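2-dehydro-3-deoxy-d-gluconate/2-dehydro-3-deoxy-phosphogluconate aldolase (PDB 4UXD) is an aldolase by name, a tetrameric TIM-barrel enzyme of the dihydrodipicolinate synthetase family from Picrophilus torridus. Local coordinates at residues 120-131 against 150-161; 163-172 against 193-202. All blocks are in the same frame, centred on the assembly; numbering follows the deposited sequence.

Contact 1: 120-131 against 150-161; sequences AAVLMPPYYIKL and DLLIYNIPQFTN. With GOL (glycerol), chain J.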
loop_
_atom_site.group_PDB
_atom_site.type_symbol
_atom_site.label_atom_id
_atom_site.label_comp_id
_atom_site.label_asym_id
_atom_site.label_seq_id
_atom_site.Cartn_x
_atom_site.Cartn_y
_atom_site.Cartn_z
ATOM N N ALA A 120 -12.309 26.954 -19.391
ATOM C CA ALA A 120 -11.626 26.513 -18.174
ATOM C C ALA A 120 -10.531 25.510 -18.466
ATOM O O ALA A 120 -10.583 24.787 -19.463
ATOM C CB ALA A 120 -12.630 25.915 -17.189
ATOM N N ALA A 121 -9.530 25.493 -17.596
ATOM C CA ALA A 121 -8.490 24.482 -17.635
ATOM C C ALA A 121 -8.751 23.520 -16.494
ATOM O O ALA A 121 -9.425 23.881 -15.522
ATOM C CB ALA A 121 -7.119 25.094 -17.520
ATOM N N VAL A 122 -8.246 22.297 -16.650
ATOM C CA VAL A 122 -8.250 21.290 -15.604
ATOM C C VAL A 122 -6.867 20.680 -15.466
ATOM O O VAL A 122 -6.331 20.113 -16.421
ATOM C CB VAL A 122 -9.233 20.157 -15.886
ATOM C CG1 VAL A 122 -9.357 19.240 -14.644
ATOM C CG2 VAL A 122 -10.572 20.709 -16.312
ATOM N N LEU A 123 -6.320 20.750 -14.258
ATOM C CA LEU A 123 -4.951 20.328 -14.002
ATOM C C LEU A 123 -4.846 19.445 -12.752
ATOM O O LEU A 123 -5.288 19.837 -11.674
ATOM C CB LEU A 123 -4.056 21.558 -13.852
ATOM C CG LEU A 123 -2.589 21.277 -13.541
ATOM C CD1 LEU A 123 -1.970 20.495 -14.676
ATOM C CD2 LEU A 123 -1.822 22.575 -13.297
ATOM N N MET A 124 -4.256 18.258 -12.911
ATOM C CA MET A 124 -3.948 17.379 -11.781
ATOM C C MET A 124 -2.467 17.499 -11.432
ATOM O O MET A 124 -1.680 18.055 -12.194
ATOM C CB MET A 124 -4.307 15.909 -12.078
ATOM C CG MET A 124 -3.329 15.160 -12.977
ATOM S SD MET A 124 -3.321 15.881 -14.612
ATOM C CE MET A 124 -4.895 15.321 -15.208
ATOM N N PRO A 125 -2.079 16.993 -10.263
ATOM C CA PRO A 125 -0.661 17.198 -9.973
ATOM C C PRO A 125 0.279 16.407 -10.890
ATOM O O PRO A 125 -0.134 15.421 -11.496
ATOM C CB PRO A 125 -0.541 16.741 -8.521
ATOM C CG PRO A 125 -1.908 17.043 -7.932
ATOM C CD PRO A 125 -2.874 16.732 -9.049
ATOM N N PRO A 126 1.539 16.855 -11.003
ATOM C CA PRO A 126 2.537 16.110 -11.769
ATOM C C PRO A 126 2.674 14.695 -11.271
ATOM O O PRO A 126 2.421 14.449 -10.071
ATOM C CB PRO A 126 3.837 16.874 -11.520
ATOM C CG PRO A 126 3.445 18.166 -10.973
ATOM C CD PRO A 126 2.111 18.036 -10.348
ATOM N N TYR A 127 3.100 13.799 -12.168
ATOM C CA TYR A 127 3.132 12.384 -11.885
ATOM C C TYR A 127 4.519 11.814 -12.157
ATOM O O TYR A 127 5.489 12.576 -12.239
ATOM C CB TYR A 127 2.030 11.677 -12.680
ATOM C CG TYR A 127 1.820 12.211 -14.063
ATOM C CD1 TYR A 127 0.969 13.296 -14.283
ATOM C CD2 TYR A 127 2.475 11.647 -15.156
ATOM C CE1 TYR A 127 0.776 13.802 -15.539
ATOM C CE2 TYR A 127 2.288 12.152 -16.435
ATOM C CZ TYR A 127 1.434 13.224 -16.619
ATOM O OH TYR A 127 1.233 13.727 -17.875
ATOM N N TYR A 128 4.601 10.480 -12.237
ATOM C CA TYR A 128 5.844 9.720 -12.335
ATOM C C TYR A 128 6.638 9.771 -11.008
ATOM O O TYR A 128 6.514 8.868 -10.165
ATOM C CB TYR A 128 6.707 10.209 -13.507
ATOM C CG TYR A 128 7.887 9.308 -13.771
ATOM C CD1 TYR A 128 7.714 8.069 -14.374
ATOM C CD2 TYR A 128 9.169 9.681 -13.389
ATOM C CE1 TYR A 128 8.790 7.244 -14.616
ATOM C CE2 TYR A 128 10.247 8.847 -13.607
ATOM C CZ TYR A 128 10.053 7.641 -14.220
ATOM O OH TYR A 128 11.123 6.823 -14.434
ATOM N N ILE A 129 7.447 10.810 -10.824
ATOM C CA ILE A 129 8.181 11.004 -9.584
ATOM C C ILE A 129 7.229 11.369 -8.437
ATOM O O ILE A 129 6.344 12.213 -8.581
ATOM C CB ILE A 129 9.271 12.084 -9.776
ATOM C CG1 ILE A 129 10.491 11.462 -10.459
ATOM C CG2 ILE A 129 9.727 12.683 -8.468
ATOM C CD1 ILE A 129 11.235 12.422 -11.357
ATOM N N LYS A 130 7.412 10.694 -7.302
ATOM C CA LYS A 130 6.620 10.936 -6.106
ATOM C C LYS A 130 6.939 12.304 -5.535
ATOM O O LYS A 130 8.106 12.643 -5.344
ATOM C CB LYS A 130 6.888 9.849 -5.059
ATOM C CG LYS A 130 6.185 10.051 -3.717
ATOM C CD LYS A 130 4.694 9.757 -3.818
ATOM C CE LYS A 130 3.882 10.460 -2.733
ATOM N NZ LYS A 130 2.652 11.076 -3.306
ATOM N N LEU A 131 5.890 13.072 -5.253
ATOM C CA LEU A 131 6.031 14.431 -4.739
ATOM C C LEU A 131 5.320 14.644 -3.416
ATOM O O LEU A 131 4.228 14.120 -3.204
ATOM C CB LEU A 131 5.482 15.438 -5.744
ATOM C CG LEU A 131 6.108 15.491 -7.128
ATOM C CD1 LEU A 131 5.323 16.488 -7.976
ATOM C CD2 LEU A 131 7.583 15.852 -7.067
ATOM N N ASP A 150 -9.755 30.393 -15.942
ATOM C CA ASP A 150 -10.424 29.568 -14.959
ATOM C C ASP A 150 -9.789 28.187 -14.906
ATOM O O ASP A 150 -9.594 27.552 -15.940
ATOM C CB ASP A 150 -11.909 29.454 -15.291
ATOM C CG ASP A 150 -12.675 30.701 -14.934
ATOM O OD1 ASP A 150 -12.024 31.737 -14.718
ATOM O OD2 ASP A 150 -13.920 30.643 -14.869
ATOM N N LEU A 151 -9.461 27.731 -13.701
ATOM C CA LEU A 151 -8.844 26.426 -13.540
ATOM C C LEU A 151 -9.486 25.642 -12.411
ATOM O O LEU A 151 -9.720 26.171 -11.326
ATOM C CB LEU A 151 -7.337 26.575 -13.296
ATOM C CG LEU A 151 -6.555 25.262 -13.218
ATOM C CD1 LEU A 151 -5.210 25.404 -13.859
ATOM C CD2 LEU A 151 -6.387 24.842 -11.765
ATOM N N LEU A 152 -9.778 24.378 -12.697
ATOM C CA LEU A 152 -10.232 23.427 -11.690
ATOM C C LEU A 152 -9.105 22.463 -11.386
ATOM O O LEU A 152 -8.562 21.794 -12.278
ATOM C CB LEU A 152 -11.484 22.681 -12.160
ATOM C CG LEU A 152 -12.722 23.590 -12.180
ATOM C CD1 LEU A 152 -13.108 23.950 -13.607
ATOM C CD2 LEU A 152 -13.894 22.955 -11.470
ATOM N N ILE A 153 -8.737 22.417 -10.115
ATOM C CA ILE A 153 -7.773 21.444 -9.644
ATOM C C ILE A 153 -8.415 20.063 -9.684
ATOM O O ILE A 153 -9.621 19.904 -9.441
ATOM C CB ILE A 153 -7.289 21.790 -8.241
ATOM C CG1 ILE A 153 -6.558 23.132 -8.305
ATOM C CG2 ILE A 153 -6.436 20.666 -7.672
ATOM C CD1 ILE A 153 -5.376 23.273 -7.391
ATOM N N TYR A 154 -7.599 19.075 -10.024
ATOM C CA TYR A 154 -8.077 17.724 -10.233
ATOM C C TYR A 154 -7.302 16.757 -9.325
ATOM O O TYR A 154 -6.081 16.644 -9.408
ATOM C CB TYR A 154 -7.939 17.395 -11.709
ATOM C CG TYR A 154 -8.377 16.035 -12.183
ATOM C CD1 TYR A 154 -9.200 15.208 -11.428
ATOM C CD2 TYR A 154 -7.931 15.572 -13.418
ATOM C CE1 TYR A 154 -9.565 13.945 -11.909
ATOM C CE2 TYR A 154 -8.283 14.339 -13.908
ATOM C CZ TYR A 154 -9.091 13.525 -13.161
ATOM O OH TYR A 154 -9.399 12.297 -13.702
ATOM N N ASN A 155 -8.009 16.098 -8.419
ATOM C CA ASN A 155 -7.336 15.195 -7.507
ATOM C C ASN A 155 -7.694 13.765 -7.865
ATOM O O ASN A 155 -8.837 13.366 -7.736
ATOM C CB ASN A 155 -7.679 15.504 -6.050
ATOM C CG ASN A 155 -7.024 14.518 -5.079
ATOM O OD1 ASN A 155 -5.791 14.462 -4.965
ATOM N ND2 ASN A 155 -7.848 13.720 -4.394
ATOM N N ILE A 156 -6.700 13.011 -8.323
ATOM C CA ILE A 156 -6.910 11.625 -8.704
ATOM C C ILE A 156 -5.681 10.811 -8.238
ATOM O O ILE A 156 -4.785 10.514 -9.030
ATOM C CB ILE A 156 -7.188 11.524 -10.244
ATOM C CG1 ILE A 156 -7.244 10.073 -10.719
ATOM C CG2 ILE A 156 -6.153 12.324 -11.065
ATOM C CD1 ILE A 156 -8.062 9.877 -11.973
ATOM N N PRO A 157 -5.623 10.479 -6.921
ATOM C CA PRO A 157 -4.419 9.882 -6.314
ATOM C C PRO A 157 -4.099 8.471 -6.833
ATOM O O PRO A 157 -2.986 7.996 -6.653
ATOM C CB PRO A 157 -4.748 9.866 -4.804
ATOM C CG PRO A 157 -6.209 9.824 -4.727
ATOM C CD PRO A 157 -6.691 10.655 -5.918
ATOM N N GLN A 158 -5.055 7.844 -7.508
ATOM C CA GLN A 158 -4.816 6.588 -8.200
ATOM C C GLN A 158 -3.754 6.704 -9.293
ATOM O O GLN A 158 -3.010 5.754 -9.543
ATOM C CB GLN A 158 -6.116 6.067 -8.835
ATOM C CG GLN A 158 -7.245 5.816 -7.870
ATOM C CD GLN A 158 -8.220 6.988 -7.789
ATOM O OE1 GLN A 158 -7.818 8.151 -7.860
ATOM N NE2 GLN A 158 -9.511 6.680 -7.650
ATOM N N PHE A 159 -3.714 7.848 -9.976
ATOM C CA PHE A 159 -2.887 7.958 -11.167
ATOM C C PHE A 159 -1.720 8.908 -10.965
ATOM O O PHE A 159 -0.695 8.776 -11.640
ATOM C CB PHE A 159 -3.749 8.387 -12.377
ATOM C CG PHE A 159 -4.802 7.367 -12.761
ATOM C CD1 PHE A 159 -4.637 6.016 -12.454
ATOM C CD2 PHE A 159 -5.954 7.754 -13.406
ATOM C CE1 PHE A 159 -5.591 5.092 -12.797
ATOM C CE2 PHE A 159 -6.924 6.831 -13.749
ATOM C CZ PHE A 159 -6.741 5.498 -13.453
ATOM N N THR A 160 -1.858 9.838 -10.020
ATOM C CA THR A 160 -0.806 10.811 -9.763
ATOM C C THR A 160 -0.659 11.113 -8.265
ATOM O O THR A 160 -1.404 10.583 -7.435
ATOM C CB THR A 160 -1.082 12.114 -10.546
ATOM O OG1 THR A 160 0.008 13.016 -10.366
ATOM C CG2 THR A 160 -2.364 12.779 -10.076
ATOM N N ASN A 161 0.319 11.948 -7.927
ATOM C CA ASN A 161 0.487 12.422 -6.560
ATOM C C ASN A 161 -0.782 13.083 -6.066
ATOM O O ASN A 161 -1.387 13.881 -6.788
ATOM C CB ASN A 161 1.632 13.419 -6.460
ATOM C CG ASN A 161 2.953 12.831 -6.861
ATOM O OD1 ASN A 161 3.504 12.003 -6.153
ATOM N ND2 ASN A 161 3.482 13.268 -8.001
HETATM C C1 GOL J . 4.061 8.165 -7.009
HETATM O O1 GOL J . 4.237 6.893 -6.434
HETATM C C2 GOL J . 3.407 8.008 -8.373
HETATM O O2 GOL J . 4.381 7.609 -9.314
HETATM C C3 GOL J . 2.786 9.338 -8.791
HETATM O O3 GOL J . 2.360 9.244 -10.138
#
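N161 reaches into loop 126-131 and sets its carboxamide inside it. Its ND2 gives one hydrogen bond to P126 O at 2.6 Å and another to I129 O at 3.1 Å, both acceptors lying in the amide plane. OD1 of N161 takes two donors from different directions: K130 NZ, in the carbonyl plane on a lone pair, and L131 N, 2.8 Å away but 58° out of that plane. Four bonds therefore fix the rotation of the amide, while CG of L131 packs against ND2, the two side chains crossing at about a right angle. Next to it T160 holds OG1 anti to its backbone N (chi1 -176°), which directs the hydroxyl at P125 O, 2.7 Å away; the oxygen sits well above the carbonyl plane and also near the plane of the Y127 ring, at its edge. CG2 of T160 also packs on CG of M124. The bent M124 chain runs alongside Y154, bringing CE to within 3.5 Å of ring atom CD2, and I156 CG2 sits over one face of that ring, toward its rim. Farther back, strands 120-123 and 150-155 pair in parallel, at 25°, in the TIM barrel: L152 N bonds to A121 O at 2.9 Å, and A121 N and L123 N bond to D150 O and L152 O. Y140 of helix 133-144 also donates to L123 O, and S67 bonds to Y154 OH. The Y128 hydroxyl is hydrogen-bonded to S67 of the second subunit, and a glycerol, probably from the crystallisation liquor, lies by the same loop with O2 2.6 Å from Y128 O. The carbonyls of P126 and I129 and the L131 amide thus find partners in one asparagine, so a side chain probably helps set the loop's shape where strand pairing has ended.

Contact 2: 163-172 against 193-202; sequences IDPETVKNLK and EMLSLSDDDF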
loop_
_atom_site.group_PDB
_atom_site.type_symbol
_atom_site.label_atom_id
_atom_site.label_comp_id
_atom_site.label_asym_id
_atom_site.label_seq_id
_atom_site.Cartn_x
_atom_site.Cartn_y
_atom_site.Cartn_z
ATOM N N ILE A 163 -3.136 15.623 -3.963
ATOM C CA ILE A 163 -3.028 16.998 -3.470
ATOM C C ILE A 163 -3.933 17.104 -2.236
ATOM O O ILE A 163 -5.124 16.797 -2.296
ATOM C CB ILE A 163 -3.390 18.055 -4.580
ATOM C CG1 ILE A 163 -3.282 19.480 -4.023
ATOM C CG2 ILE A 163 -4.762 17.758 -5.203
ATOM C CD1 ILE A 163 -3.654 20.571 -5.015
ATOM N N ASP A 164 -3.357 17.481 -1.104
ATOM C CA ASP A 164 -4.122 17.528 0.147
ATOM C C ASP A 164 -5.140 18.656 0.098
ATOM O O ASP A 164 -4.915 19.665 -0.570
ATOM C CB ASP A 164 -3.214 17.728 1.360
ATOM C CG ASP A 164 -2.288 16.568 1.599
ATOM O OD1 ASP A 164 -2.556 15.469 1.062
ATOM O OD2 ASP A 164 -1.287 16.757 2.327
ATOM N N PRO A 165 -6.261 18.494 0.805
ATOM C CA PRO A 165 -7.232 19.583 0.951
ATOM C C PRO A 165 -6.629 20.912 1.415
ATOM O O PRO A 165 -7.036 21.972 0.949
ATOM C CB PRO A 165 -8.189 19.044 2.004
ATOM C CG PRO A 165 -8.121 17.581 1.837
ATOM C CD PRO A 165 -6.737 17.250 1.433
ATOM N N GLU A 166 -5.691 20.850 2.344
ATOM C CA GLU A 166 -5.018 22.041 2.835
ATOM C C GLU A 166 -4.340 22.771 1.697
ATOM O O GLU A 166 -4.431 23.991 1.592
ATOM C CB GLU A 166 -3.988 21.667 3.903
ATOM C CG GLU A 166 -3.187 22.834 4.462
ATOM C CD GLU A 166 -4.022 23.787 5.306
ATOM O OE1 GLU A 166 -5.078 23.366 5.837
ATOM O OE2 GLU A 166 -3.613 24.962 5.444
ATOM N N THR A 167 -3.651 22.015 0.849
ATOM C CA THR A 167 -2.921 22.591 -0.264
ATOM C C THR A 167 -3.878 23.253 -1.258
ATOM O O THR A 167 -3.520 24.234 -1.921
ATOM C CB THR A 167 -2.069 21.506 -0.979
ATOM O OG1 THR A 167 -1.276 20.810 -0.009
ATOM C CG2 THR A 167 -1.155 22.115 -2.041
ATOM N N VAL A 168 -5.097 22.729 -1.358
ATOM C CA VAL A 168 -6.056 23.282 -2.293
ATOM C C VAL A 168 -6.605 24.587 -1.713
ATOM O O VAL A 168 -6.755 25.581 -2.428
ATOM C CB VAL A 168 -7.198 22.312 -2.586
ATOM C CG1 VAL A 168 -8.106 22.885 -3.653
ATOM C CG2 VAL A 168 -6.653 20.987 -3.047
ATOM N N LYS A 169 -6.890 24.565 -0.412
ATOM C CA LYS A 169 -7.297 25.750 0.331
ATOM C C LYS A 169 -6.290 26.877 0.146
ATOM O O LYS A 169 -6.656 27.992 -0.226
ATOM C CB LYS A 169 -7.443 25.425 1.812
ATOM C CG LYS A 169 -7.821 26.598 2.676
ATOM C CD LYS A 169 -8.229 26.143 4.074
ATOM C CE LYS A 169 -7.134 25.337 4.780
ATOM N NZ LYS A 169 -7.521 24.942 6.179
ATOM N N ASN A 170 -5.019 26.584 0.387
ATOM C CA ASN A 170 -3.983 27.591 0.216
ATOM C C ASN A 170 -4.001 28.209 -1.176
ATOM O O ASN A 170 -4.030 29.428 -1.311
ATOM C CB ASN A 170 -2.605 26.997 0.499
ATOM C CG ASN A 170 -2.346 26.804 1.979
ATOM O OD1 ASN A 170 -3.034 27.384 2.823
ATOM N ND2 ASN A 170 -1.339 25.997 2.303
ATOM N N LEU A 171 -3.981 27.375 -2.212
ATOM C CA LEU A 171 -3.973 27.879 -3.576
ATOM C C LEU A 171 -5.238 28.677 -3.868
ATOM O O LEU A 171 -5.225 29.640 -4.658
ATOM C CB LEU A 171 -3.848 26.731 -4.576
ATOM C CG LEU A 171 -2.530 25.975 -4.637
ATOM C CD1 LEU A 171 -2.784 24.621 -5.281
ATOM C CD2 LEU A 171 -1.490 26.766 -5.421
ATOM N N LYS A 172 -6.327 28.259 -3.232
ATOM C CA LYS A 172 -7.614 28.899 -3.425
ATOM C C LYS A 172 -7.495 30.384 -3.100
ATOM O O LYS A 172 -7.798 31.247 -3.935
ATOM C CB LYS A 172 -8.684 28.236 -2.551
ATOM C CG LYS A 172 -10.101 28.716 -2.850
ATOM C CD LYS A 172 -11.083 28.177 -1.832
ATOM C CE LYS A 172 -12.337 29.022 -1.762
ATOM N NZ LYS A 172 -13.332 28.428 -0.820
ATOM N N GLU A 193 -13.751 16.656 3.146
ATOM C CA GLU A 193 -12.754 17.709 3.383
ATOM C C GLU A 193 -12.758 18.691 2.222
ATOM O O GLU A 193 -12.764 19.899 2.453
ATOM C CB GLU A 193 -11.338 17.147 3.575
ATOM C CG GLU A 193 -11.124 16.355 4.899
ATOM C CD GLU A 193 -9.731 15.695 4.998
ATOM O OE1 GLU A 193 -9.372 14.878 4.123
ATOM O OE2 GLU A 193 -8.990 15.980 5.947
ATOM N N MET A 194 -12.764 18.182 0.979
ATOM C CA MET A 194 -12.775 19.042 -0.208
ATOM C C MET A 194 -14.063 19.890 -0.237
ATOM O O MET A 194 -14.027 21.099 -0.538
ATOM C CB MET A 194 -12.653 18.225 -1.512
ATOM C CG MET A 194 -11.306 17.506 -1.762
ATOM S SD MET A 194 -9.805 18.549 -1.808
ATOM C CE MET A 194 -8.774 17.672 -2.974
ATOM N N LEU A 195 -15.191 19.260 0.087
ATOM C CA LEU A 195 -16.473 19.961 0.160
ATOM C C LEU A 195 -16.464 21.096 1.170
ATOM O O LEU A 195 -17.210 22.059 1.029
ATOM C CB LEU A 195 -17.598 18.996 0.520
ATOM C CG LEU A 195 -18.090 18.059 -0.584
ATOM C CD1 LEU A 195 -19.093 17.069 0.017
ATOM C CD2 LEU A 195 -18.718 18.838 -1.750
ATOM N N SER A 196 -15.620 20.986 2.192
ATOM C CA SER A 196 -15.504 22.047 3.191
ATOM C C SER A 196 -14.878 23.322 2.602
ATOM O O SER A 196 -14.869 24.366 3.250
ATOM C CB SER A 196 -14.679 21.569 4.390
ATOM O OG SER A 196 -13.437 22.250 4.452
ATOM N N LEU A 197 -14.346 23.213 1.386
ATOM C CA LEU A 197 -13.779 24.346 0.654
ATOM C C LEU A 197 -14.818 24.938 -0.289
ATOM O O LEU A 197 -14.552 25.915 -0.996
ATOM C CB LEU A 197 -12.544 23.920 -0.165
ATOM C CG LEU A 197 -11.385 23.206 0.535
ATOM C CD1 LEU A 197 -10.344 22.821 -0.489
ATOM C CD2 LEU A 197 -10.761 24.067 1.614
ATOM N N SER A 198 -15.999 24.338 -0.316
ATOM C CA SER A 198 -17.039 24.765 -1.240
ATOM C C SER A 198 -17.516 26.192 -0.931
ATOM O O SER A 198 -17.646 26.581 0.239
ATOM C CB SER A 198 -18.215 23.782 -1.191
ATOM O OG SER A 198 -18.984 23.823 -2.374
ATOM N N ASP A 199 -17.742 26.972 -1.984
ATOM C CA ASP A 199 -18.442 28.246 -1.859
ATOM C C ASP A 199 -18.972 28.697 -3.226
ATOM O O ASP A 199 -19.143 27.887 -4.139
ATOM C CB ASP A 199 -17.534 29.321 -1.224
ATOM C CG ASP A 199 -16.503 29.883 -2.187
ATOM O OD1 ASP A 199 -16.892 30.518 -3.189
ATOM O OD2 ASP A 199 -15.295 29.732 -1.919
ATOM N N ASP A 200 -19.226 29.992 -3.368
ATOM C CA ASP A 200 -19.928 30.496 -4.541
ATOM C C ASP A 200 -19.011 30.651 -5.757
ATOM O O ASP A 200 -19.474 30.576 -6.897
ATOM C CB ASP A 200 -20.612 31.819 -4.198
ATOM C CG ASP A 200 -21.674 31.660 -3.112
ATOM O OD1 ASP A 200 -22.791 31.200 -3.440
ATOM O OD2 ASP A 200 -21.395 31.986 -1.934
ATOM N N ASP A 201 -17.714 30.838 -5.511
ATOM C CA ASP A 201 -16.706 30.869 -6.574
ATOM C C ASP A 201 -15.742 29.678 -6.480
ATOM O O ASP A 201 -14.609 29.733 -6.977
ATOM C CB ASP A 201 -15.927 32.187 -6.522
ATOM C CG ASP A 201 -16.531 33.260 -7.416
ATOM O OD1 ASP A 201 -16.965 32.932 -8.545
ATOM O OD2 ASP A 201 -16.570 34.437 -6.990
ATOM N N PHE A 202 -16.201 28.597 -5.851
ATOM C CA PHE A 202 -15.403 27.379 -5.757
ATOM C C PHE A 202 -16.286 26.120 -5.778
ATOM O O PHE A 202 -17.015 25.823 -4.819
ATOM C CB PHE A 202 -14.533 27.412 -4.497
ATOM C CG PHE A 202 -13.443 26.375 -4.488
ATOM C CD1 PHE A 202 -12.270 26.578 -5.195
ATOM C CD2 PHE A 202 -13.595 25.191 -3.778
ATOM C CE1 PHE A 202 -11.265 25.623 -5.193
ATOM C CE2 PHE A 202 -12.603 24.238 -3.776
ATOM C CZ PHE A 202 -11.432 24.456 -4.486
#
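K172 and F202 meet on the outside of the TIM barrel, where helix 165-174 packs against the end of helix 188-195 and the turns that follow it. K172 leaves the helix with CG swung opposite the backbone N (chi1 -171°) and stays extended to its tip. From CB, which points toward 193-202, the chain comes to CG, 3.8 Å from CD1 of F202. CD then lies over one face of the ring, 4.1 Å from its centroid and 17° off the normal, a CH-pi contact offset toward the rim. CE moves on past F202 CB to the carboxylate of D199, and NZ binds two oxygens, in directions roughly at a right angle: D199 OD2 in a salt bridge, and L197 O in a hydrogen bond of 2.8 Å. One turn back in the helix, V168 puts CG1 at the edge of the same ring, CB against CD1 of L197, and CG2 across CE of M194. L197 divides its branches, with CD1 also near P165 O and CD2 at K169 CB, 3.6 Å away. V178 and V181 of strand 178-183 touch F202 too. At the helix start P165 CG rests 3.7 Å from CB of E193.

In the fold
The two contacts follow one another along the chain, contact 1 ending at N161 just before contact 2 begins at I163, and their centres are 14 Å apart. Contact 1 belongs to the beta-alpha-beta unit of strand 120-123, helix 133-144 and strand 150-155; contact 2 joins the next helix, 165-174, to the end of helix 188-195, with strand 178-183 between them in sequence. They touch directly: N155 OD1 probably accepts a hydrogen bond from I163 N, while I153 packs on I163 and L171. Successive units of the barrel are thus tied from the parallel strands, whose following loop 124-131 reaches the second subunit, out to the helical layer, where contact 2 meets no other chain.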